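Local coordinates for protein tetraacyldisaccharide 4'-kinase (Aquifex aeolicus, PDB 4ITM) that probably transfers the gamma-phosphate of ATP to the 4'-position of a tetraacyldisaccharide 1-phosphate, forming lipid IVA, the last step of lipid IVA biosynthesis, at residues F208-N213 and A293-V298; K225-I230 and E271-L276; F202-E207 and V298-E303. All coordinates share one frame; numbering follows the deposited sequence.

Contact 1 (F208-N213 and A293-V298); sequences FCCLLN and ALNFKV. With ATP (adenosine-5'-triphosphate), chain B.
Phe208 CG is anti to the backbone N (chi1 -176°), and Phe296 CG lies beside its own backbone N (chi1 -67°); with these torsions the rings meet. They form an edge-to-face pair with centroids 5.7 Å apart. Phe208 CD1 lies over one face of the Phe296 ring, offset toward its rim. Further round the Phe208 ring, CE1 touches Leu294 CD2 at 3.6 Å, and these two side chains cross at about a right angle.

The face bearing Cys210, Leu212, Ala293 and Asn295 is organised by Asn295. Its CG is also anti to the backbone N, which sends the amide to the sulfur of Cys210. Asn295 ND2 donates to Cys210 SG at 3.2 Å, with the sulfur tilted slightly from the amide plane. Leu212 CG packs on Asn295 CB at 3.6 Å.

Asn295 O accepts from two successive amides, Cys209 N at 3.0 Å and, weakly, Cys210 N. Two residues thus face one, and the register shifts by one. Asn295 N donates back to Cys210 O, and the regular ladder continues with Leu212 N to Ala293 O at 2.6 Å.

The edge of 293-298 turned away from 208-213 binds the adenine. Phe296 N donates to ATP N1 at 3.0 Å, and ATP N6 donates to Phe296 O at 2.7 Å. Helix 51-61 touches Asn295 and Val298, and helix 238-247 touches Leu294 and Phe296. This is a classic beta bulge in an antiparallel strand pair, next to the backbone that binds the adenine, in a protein of the P-loop NTPase clan.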
# COMPACT_ATOMS: atom_id res chain seq x y z
N PHE A 208 2.27 17.21 2.20
CA PHE A 208 1.69 17.28 3.53
C PHE A 208 0.36 18.03 3.53
O PHE A 208 0.25 19.12 2.98
CB PHE A 208 2.68 17.93 4.50
CG PHE A 208 2.18 17.96 5.91
CD1 PHE A 208 2.00 16.79 6.61
CD2 PHE A 208 1.86 19.17 6.52
CE1 PHE A 208 1.53 16.80 7.91
CE2 PHE A 208 1.38 19.19 7.82
CZ PHE A 208 1.22 18.01 8.52
N CYS A 209 -0.65 17.42 4.12
CA CYS A 209 -1.96 18.05 4.20
C CYS A 209 -2.39 18.39 5.63
O CYS A 209 -2.72 19.53 5.93
CB CYS A 209 -3.01 17.16 3.52
SG CYS A 209 -4.70 17.34 4.12
N CYS A 210 -2.38 17.38 6.50
CA CYS A 210 -2.97 17.50 7.84
C CYS A 210 -2.49 16.38 8.76
O CYS A 210 -1.82 15.46 8.32
CB CYS A 210 -4.49 17.57 7.78
SG CYS A 210 -5.29 16.22 6.89
N LEU A 211 -2.80 16.49 10.05
CA LEU A 211 -2.77 15.34 10.96
C LEU A 211 -3.94 14.35 10.81
O LEU A 211 -5.02 14.72 10.38
CB LEU A 211 -2.67 15.81 12.42
CG LEU A 211 -1.63 16.91 12.67
CD1 LEU A 211 -1.61 17.30 14.14
CD2 LEU A 211 -0.26 16.48 12.20
N LEU A 212 -3.69 13.10 11.19
CA LEU A 212 -4.77 12.16 11.44
C LEU A 212 -4.88 11.94 12.95
O LEU A 212 -3.87 11.68 13.61
CB LEU A 212 -4.52 10.84 10.71
CG LEU A 212 -4.55 10.92 9.19
CD1 LEU A 212 -3.91 9.67 8.61
CD2 LEU A 212 -6.01 11.09 8.67
N ASN A 213 -6.07 12.07 13.52
CA ASN A 213 -6.22 11.73 14.93
C ASN A 213 -6.36 10.22 15.12
O ASN A 213 -6.36 9.47 14.14
CB ASN A 213 -7.32 12.53 15.63
CG ASN A 213 -8.74 12.15 15.19
OD1 ASN A 213 -8.98 11.09 14.61
ND2 ASN A 213 -9.68 13.03 15.48
N ALA A 293 -1.04 11.15 13.59
CA ALA A 293 -0.13 10.78 12.50
C ALA A 293 -0.22 11.86 11.44
O ALA A 293 -1.14 12.67 11.46
CB ALA A 293 -0.50 9.42 11.92
N LEU A 294 0.75 11.87 10.54
CA LEU A 294 0.78 12.83 9.44
C LEU A 294 -0.03 12.27 8.29
O LEU A 294 0.04 11.08 8.00
CB LEU A 294 2.22 13.08 8.97
CG LEU A 294 3.29 13.47 9.99
CD1 LEU A 294 4.65 13.50 9.33
CD2 LEU A 294 2.97 14.81 10.60
N ASN A 295 -0.78 13.14 7.63
CA ASN A 295 -1.58 12.77 6.48
C ASN A 295 -1.04 13.51 5.25
O ASN A 295 -0.80 14.71 5.32
CB ASN A 295 -3.05 13.11 6.73
CG ASN A 295 -3.95 12.73 5.57
OD1 ASN A 295 -3.95 11.59 5.10
ND2 ASN A 295 -4.72 13.69 5.09
N PHE A 296 -0.84 12.79 4.15
CA PHE A 296 -0.32 13.39 2.92
C PHE A 296 -1.31 13.26 1.78
O PHE A 296 -1.88 12.18 1.56
CB PHE A 296 1.00 12.74 2.51
CG PHE A 296 2.13 13.01 3.45
CD1 PHE A 296 2.32 12.22 4.58
CD2 PHE A 296 3.01 14.06 3.22
CE1 PHE A 296 3.35 12.47 5.45
CE2 PHE A 296 4.06 14.31 4.10
CZ PHE A 296 4.22 13.52 5.22
N LYS A 297 -1.51 14.35 1.04
CA LYS A 297 -2.28 14.30 -0.21
C LYS A 297 -1.45 13.56 -1.24
O LYS A 297 -0.21 13.67 -1.24
CB LYS A 297 -2.58 15.71 -0.73
CG LYS A 297 -3.51 16.56 0.14
CD LYS A 297 -3.73 17.95 -0.47
CE LYS A 297 -4.60 18.85 0.41
NZ LYS A 297 -5.98 18.32 0.60
N VAL A 298 -2.11 12.80 -2.10
CA VAL A 298 -1.42 12.06 -3.14
C VAL A 298 -1.82 12.59 -4.51
O VAL A 298 -3.00 12.69 -4.81
CB VAL A 298 -1.74 10.57 -3.06
CG1 VAL A 298 -0.92 9.77 -4.10
CG2 VAL A 298 -1.47 10.07 -1.65
PG ATP B . 3.64 0.97 1.58
O1G ATP B . 4.36 -0.04 0.72
O2G ATP B . 2.29 1.41 1.09
O3G ATP B . 3.67 0.66 3.06
PB ATP B . 6.10 2.46 1.47
O1B ATP B . 6.65 2.55 0.07
O2B ATP B . 6.68 1.44 2.40
O3B ATP B . 4.49 2.34 1.47
PA ATP B . 5.65 5.32 1.82
O1A ATP B . 6.88 6.18 1.91
O2A ATP B . 4.84 5.37 0.55
O3A ATP B . 6.26 3.88 2.20
O5' ATP B . 4.68 5.67 3.07
C5' ATP B . 5.07 5.25 4.39
C4' ATP B . 3.88 4.77 5.22
O4' ATP B . 2.97 5.84 5.53
C3' ATP B . 3.06 3.69 4.52
O3' ATP B . 3.59 2.39 4.80
C2' ATP B . 1.64 3.93 5.03
O2' ATP B . 1.43 3.32 6.31
C1' ATP B . 1.61 5.42 5.34
N9 ATP B . 1.11 6.23 4.21
C8 ATP B . 1.25 5.97 2.89
N7 ATP B . 0.71 6.94 2.13
C5 ATP B . 0.21 7.87 2.99
C6 ATP B . -0.50 9.16 2.85
N6 ATP B . -0.78 9.67 1.62
N1 ATP B . -0.85 9.80 3.99
C2 ATP B . -0.55 9.31 5.22
N3 ATP B . 0.09 8.15 5.42
C4 ATP B . 0.48 7.40 4.35

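Contact 2 (K225-I230 and E271-L276)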
# COMPACT_ATOMS: atom_id res chain seq x y z
N LYS A 225 1.20 24.39 16.39
CA LYS A 225 1.72 25.75 16.55
C LYS A 225 2.07 26.02 18.01
O LYS A 225 1.22 25.89 18.90
CB LYS A 225 0.71 26.77 16.03
CG LYS A 225 1.23 28.19 15.90
CD LYS A 225 0.08 29.19 15.82
CE LYS A 225 -0.73 29.19 17.12
NZ LYS A 225 -1.91 30.10 17.05
N GLU A 226 3.34 26.35 18.24
CA GLU A 226 3.85 26.64 19.58
C GLU A 226 3.71 25.47 20.56
O GLU A 226 3.63 25.68 21.78
CB GLU A 226 3.19 27.90 20.16
CG GLU A 226 3.18 29.09 19.23
CD GLU A 226 2.23 30.18 19.67
OE1 GLU A 226 1.67 30.07 20.79
OE2 GLU A 226 2.04 31.15 18.91
N ARG A 227 3.67 24.25 20.03
CA ARG A 227 3.75 23.06 20.86
C ARG A 227 4.97 22.26 20.45
O ARG A 227 5.37 22.27 19.28
CB ARG A 227 2.49 22.20 20.75
CG ARG A 227 1.23 22.82 21.32
CD ARG A 227 1.37 23.09 22.82
NE ARG A 227 1.83 21.92 23.56
CZ ARG A 227 1.03 21.00 24.10
NH1 ARG A 227 -0.29 21.09 23.97
NH2 ARG A 227 1.55 19.97 24.75
N GLU A 228 5.59 21.58 21.40
CA GLU A 228 6.63 20.61 21.08
C GLU A 228 6.04 19.21 21.26
O GLU A 228 5.38 18.92 22.26
CB GLU A 228 7.86 20.83 21.96
CG GLU A 228 8.62 22.11 21.60
CD GLU A 228 9.67 22.50 22.62
OE1 GLU A 228 9.63 21.99 23.76
OE2 GLU A 228 10.54 23.34 22.28
N VAL A 229 6.24 18.34 20.27
CA VAL A 229 5.65 17.01 20.31
C VAL A 229 6.65 15.95 20.75
O VAL A 229 7.86 16.11 20.60
CB VAL A 229 5.03 16.60 18.95
CG1 VAL A 229 3.98 17.61 18.51
CG2 VAL A 229 6.10 16.43 17.87
N ILE A 230 6.12 14.88 21.31
CA ILE A 230 6.87 13.66 21.52
C ILE A 230 6.54 12.74 20.35
O ILE A 230 5.38 12.45 20.08
CB ILE A 230 6.49 13.01 22.85
CG1 ILE A 230 6.77 13.98 24.00
CG2 ILE A 230 7.24 11.69 23.04
CD1 ILE A 230 6.30 13.50 25.36
N GLU A 271 -0.96 12.44 29.84
CA GLU A 271 -2.04 13.40 29.68
C GLU A 271 -1.43 14.76 29.45
O GLU A 271 -0.46 15.14 30.12
CB GLU A 271 -2.90 13.44 30.94
CG GLU A 271 -4.25 14.14 30.78
CD GLU A 271 -5.06 14.19 32.07
OE1 GLU A 271 -6.22 14.64 32.03
OE2 GLU A 271 -4.54 13.77 33.13
N GLY A 272 -1.96 15.49 28.47
CA GLY A 272 -1.53 16.85 28.22
C GLY A 272 -0.44 16.99 27.18
O GLY A 272 -0.23 18.09 26.67
N GLU A 273 0.27 15.91 26.88
CA GLU A 273 1.31 15.95 25.85
C GLU A 273 0.72 15.55 24.51
O GLU A 273 -0.26 14.80 24.45
CB GLU A 273 2.50 15.02 26.18
CG GLU A 273 3.27 15.37 27.47
CD GLU A 273 4.10 16.66 27.37
OE1 GLU A 273 4.43 17.10 26.25
OE2 GLU A 273 4.42 17.23 28.43
N ILE A 274 1.32 16.04 23.43
CA ILE A 274 0.90 15.69 22.08
C ILE A 274 1.92 14.74 21.48
O ILE A 274 3.13 15.01 21.52
CB ILE A 274 0.76 16.93 21.18
CG1 ILE A 274 -0.33 17.86 21.73
CG2 ILE A 274 0.42 16.53 19.75
CD1 ILE A 274 -0.44 19.17 21.00
N TYR A 275 1.43 13.63 20.94
CA TYR A 275 2.29 12.62 20.32
C TYR A 275 2.08 12.54 18.82
O TYR A 275 0.97 12.71 18.33
CB TYR A 275 2.06 11.25 20.94
CG TYR A 275 2.39 11.19 22.41
CD1 TYR A 275 1.50 11.67 23.37
CD2 TYR A 275 3.61 10.67 22.85
CE1 TYR A 275 1.81 11.63 24.73
CE2 TYR A 275 3.92 10.62 24.19
CZ TYR A 275 3.02 11.10 25.13
OH TYR A 275 3.32 11.05 26.47
N LEU A 276 3.18 12.29 18.11
CA LEU A 276 3.12 12.02 16.68
C LEU A 276 3.72 10.65 16.44
O LEU A 276 4.75 10.31 17.01
CB LEU A 276 3.90 13.06 15.87
CG LEU A 276 3.33 14.47 15.82
CD1 LEU A 276 4.11 15.31 14.82
CD2 LEU A 276 1.86 14.43 15.46
O HOH W 1 -2.93 19.18 24.85
O HOH W 2 3.64 17.84 24.01
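A parallel strand pair begins here, where strands 229-234 and 275-277 come together after two loop approaches. The sheet bridge joins Ile230 to Tyr275. Ile230 N donates to Ile274 O at 3.0 Å, and Leu276 N donates to Ile230 O at the same distance. Ile230 therefore uses both its N-H and its carbonyl on the neighbouring strand. The carbonyl oxygen also receives a CA-H...O contact from Tyr275.

Ile230 and Tyr275 lie side by side and point the same way. Ile230 CG2 touches Tyr275 CE2 at 3.7 Å, and the CD1 branch runs on along the ring toward the hydroxyl. Tyr275 OH is itself bonded to Glu270 N, which should help to hold the ring. Away from this pair, the two methyls of Val229 divide their contacts. CG1 meets Ile274 CG2 at 3.9 Å, and CG2 meets Leu276 CD1 at 3.8 Å.

Arg227 reaches from the loop ahead of strand 229-234 to the loop of Gly272. Its chain bends at chi2 (-62°) and again at chi3 (-51°), which folds the guanidinium across Ile274. Ile274 CD1 sits over one face of the group, 3.5 Å from Arg227 NH1. Arg227 NH2 donates to Gly272 O at 3.2 Å, close to the guanidinium plane and in the carbonyl plane.

Water 2 ties the two loops together. It donates to Glu228 O and Glu273 OE1 and accepts from Ile274 N. Glu273 OE1 also forms a salt bridge with Lys253.

Strand 252-258 flanks Val229 and Ile230, while strand 291-300 flanks Ile274, Tyr275 and Leu276. The contact thus lies in the middle of this four-strand run.

Contact 3 (F202-E207 and V298-E303)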
# COMPACT_ATOMS: atom_id res chain seq x y z
N PHE A 202 3.09 7.83 -15.27
CA PHE A 202 2.66 8.93 -14.42
C PHE A 202 3.55 9.01 -13.19
O PHE A 202 3.73 8.02 -12.49
CB PHE A 202 1.20 8.71 -13.99
CG PHE A 202 0.27 8.37 -15.13
CD1 PHE A 202 0.11 7.05 -15.53
CD2 PHE A 202 -0.40 9.37 -15.82
CE1 PHE A 202 -0.72 6.73 -16.61
CE2 PHE A 202 -1.25 9.06 -16.89
CZ PHE A 202 -1.41 7.74 -17.28
N LYS A 203 4.10 10.19 -12.93
CA LYS A 203 4.84 10.40 -11.68
C LYS A 203 3.88 10.67 -10.52
O LYS A 203 2.95 11.46 -10.63
CB LYS A 203 5.81 11.57 -11.81
CG LYS A 203 6.92 11.40 -12.85
CD LYS A 203 7.97 12.49 -12.66
CE LYS A 203 8.85 12.66 -13.87
NZ LYS A 203 9.70 13.89 -13.75
N MET A 204 4.13 10.01 -9.40
CA MET A 204 3.35 10.21 -8.18
C MET A 204 4.10 11.13 -7.20
O MET A 204 5.31 10.98 -7.00
CB MET A 204 3.07 8.86 -7.52
CG MET A 204 2.25 8.97 -6.24
SD MET A 204 1.74 7.39 -5.54
CE MET A 204 3.17 6.98 -4.55
N PHE A 205 3.37 12.06 -6.59
CA PHE A 205 3.92 12.94 -5.55
C PHE A 205 3.03 12.96 -4.33
O PHE A 205 1.80 12.86 -4.43
CB PHE A 205 4.10 14.39 -6.04
CG PHE A 205 5.07 14.52 -7.18
CD1 PHE A 205 4.65 14.33 -8.49
CD2 PHE A 205 6.40 14.83 -6.93
CE1 PHE A 205 5.54 14.46 -9.54
CE2 PHE A 205 7.31 14.95 -7.98
CZ PHE A 205 6.87 14.76 -9.29
N ARG A 206 3.65 13.10 -3.16
CA ARG A 206 2.92 13.28 -1.92
C ARG A 206 3.18 14.68 -1.39
O ARG A 206 4.29 15.20 -1.55
CB ARG A 206 3.33 12.24 -0.87
CG ARG A 206 2.53 10.94 -0.91
CD ARG A 206 2.86 10.11 -2.16
NE ARG A 206 4.28 9.78 -2.22
CZ ARG A 206 4.85 8.78 -1.55
NH1 ARG A 206 4.13 8.00 -0.75
NH2 ARG A 206 6.15 8.56 -1.68
N GLU A 207 2.17 15.29 -0.77
CA GLU A 207 2.34 16.59 -0.14
C GLU A 207 1.62 16.62 1.20
O GLU A 207 0.49 16.14 1.33
CB GLU A 207 1.82 17.71 -1.04
CG GLU A 207 2.58 17.87 -2.34
CD GLU A 207 1.91 18.85 -3.29
OE1 GLU A 207 0.74 19.23 -3.05
OE2 GLU A 207 2.55 19.24 -4.29
N VAL A 298 -2.11 12.80 -2.10
CA VAL A 298 -1.42 12.06 -3.14
C VAL A 298 -1.82 12.59 -4.51
O VAL A 298 -3.00 12.69 -4.81
CB VAL A 298 -1.74 10.57 -3.06
CG1 VAL A 298 -0.92 9.77 -4.10
CG2 VAL A 298 -1.47 10.07 -1.65
N LYS A 299 -0.82 12.95 -5.32
CA LYS A 299 -1.09 13.52 -6.64
C LYS A 299 -0.32 12.82 -7.78
O LYS A 299 0.82 12.39 -7.60
CB LYS A 299 -0.78 15.02 -6.66
CG LYS A 299 -1.60 15.84 -5.68
CD LYS A 299 -1.18 17.30 -5.70
CE LYS A 299 -2.00 18.13 -4.70
NZ LYS A 299 -1.56 19.56 -4.65
N LEU A 300 -0.96 12.74 -8.94
CA LEU A 300 -0.32 12.23 -10.14
C LEU A 300 -0.20 13.32 -11.19
O LEU A 300 -1.17 14.00 -11.54
CB LEU A 300 -1.09 11.03 -10.71
CG LEU A 300 -0.44 9.66 -10.53
CD1 LEU A 300 -0.43 9.22 -9.06
CD2 LEU A 300 -1.16 8.63 -11.40
N GLU A 301 1.02 13.48 -11.70
CA GLU A 301 1.28 14.44 -12.75
C GLU A 301 0.64 13.97 -14.06
O GLU A 301 0.71 12.78 -14.40
CB GLU A 301 2.79 14.65 -12.88
CG GLU A 301 3.25 15.37 -14.12
CD GLU A 301 4.77 15.41 -14.23
OE1 GLU A 301 5.35 14.65 -15.04
OE2 GLU A 301 5.39 16.21 -13.49
N ARG A 302 -0.02 14.91 -14.75
CA ARG A 302 -0.74 14.67 -16.02
C ARG A 302 -1.55 13.38 -15.99
O ARG A 302 -1.30 12.44 -16.74
CB ARG A 302 0.22 14.73 -17.21
CG ARG A 302 0.91 16.09 -17.35
CD ARG A 302 2.05 16.05 -18.36
NE ARG A 302 3.22 16.79 -17.90
CZ ARG A 302 4.46 16.29 -17.86
NH1 ARG A 302 4.69 15.04 -18.24
NH2 ARG A 302 5.47 17.05 -17.43
N GLU A 303 -2.55 13.37 -15.12
CA GLU A 303 -3.32 12.18 -14.78
C GLU A 303 -4.41 11.83 -15.79
O GLU A 303 -5.00 10.74 -15.70
CB GLU A 303 -3.95 12.35 -13.40
CG GLU A 303 -5.15 13.30 -13.36
CD GLU A 303 -5.55 13.69 -11.93
OE1 GLU A 303 -5.10 13.03 -10.98
OE2 GLU A 303 -6.32 14.67 -11.76
O HOH W 3 4.27 12.00 -15.15
O HOH W 4 7.69 15.39 -15.94
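Lys299 and Glu207 form the salt bridge across the two segments, with Lys299 NZ donating to Glu207 OE1 at 2.8 Å. The ammonium reaches the oxygen on its syn side, somewhat out of the carboxylate plane. Both chains are extended beyond CG and cross at about a right angle.

The backbones of Phe205 and Lys299 form a hydrogen-bonded pair. Phe205 N donates to Lys299 O, and Lys299 N to Phe205 O, each at 2.8 Å and nearly straight. Glu301 N extends the ladder to Lys203 O at 3.0 Å.

Lys203 and Glu301 run side by side, but Lys203 NZ and Glu301 OE1 are too far apart for a salt bridge. Water 4 links them, weakly on the lysine side, and also accepts from Arg302 NH2. Water 3 links Lys203 N to Glu301 OE1. Glu301 OE1 also lies over the Arg302 guanidinium, a bridge of charge alone. Lys203 NZ has its salt bridge with Glu194.

Met204, Val298 and Leu300 pack on the same face as Arg206. Met204 SD touches Val298 CG1 at 3.8 Å. Leu300 uses both branches: CD1 rests on Met204 CB, and CD2 on Phe202 CB at 3.5 Å. An alanine at Leu300 would remove both branches and would probably leave a gap between Met204 and Phe202, with the Phe202 side chain less firmly placed. The Phe202 ring turns its edge to Arg302 O, which lies in its plane 3.3 Å from CD2.

Arg206 belongs to the nucleotide site: it makes a salt bridge to the alpha-phosphate of ATP and another to Glu189. Met204 CE lies over one face of its guanidinium. Charge is thus held at two separate places, and the face of Met204, Val298 and Leu300 has the phosphate-binding Arg206 beside it.

How the contacts relate
Contacts 1 and 3 are successive parts of one antiparallel pair, strands 201-212 and 291-300. They share Val298, and their centres lie about 16 Å apart. A probable hydrogen bond from Lys297 N to Glu207 O, 2.7 Å, joins them. Together they line ATP: contact 1 holds the adenine and contact 3 supplies Arg206 to the alpha-phosphate. Contact 2 is nested along the chain inside the loops closed by both. Its centre is about 16 Å from that of contact 1 and about 31 Å from that of contact 3. It does not touch contact 1 (nearest atoms about 4 Å), but strands 275-277 and 291-300 are sheet neighbours. Its Leu276 side chain is about 12 Å from ATP.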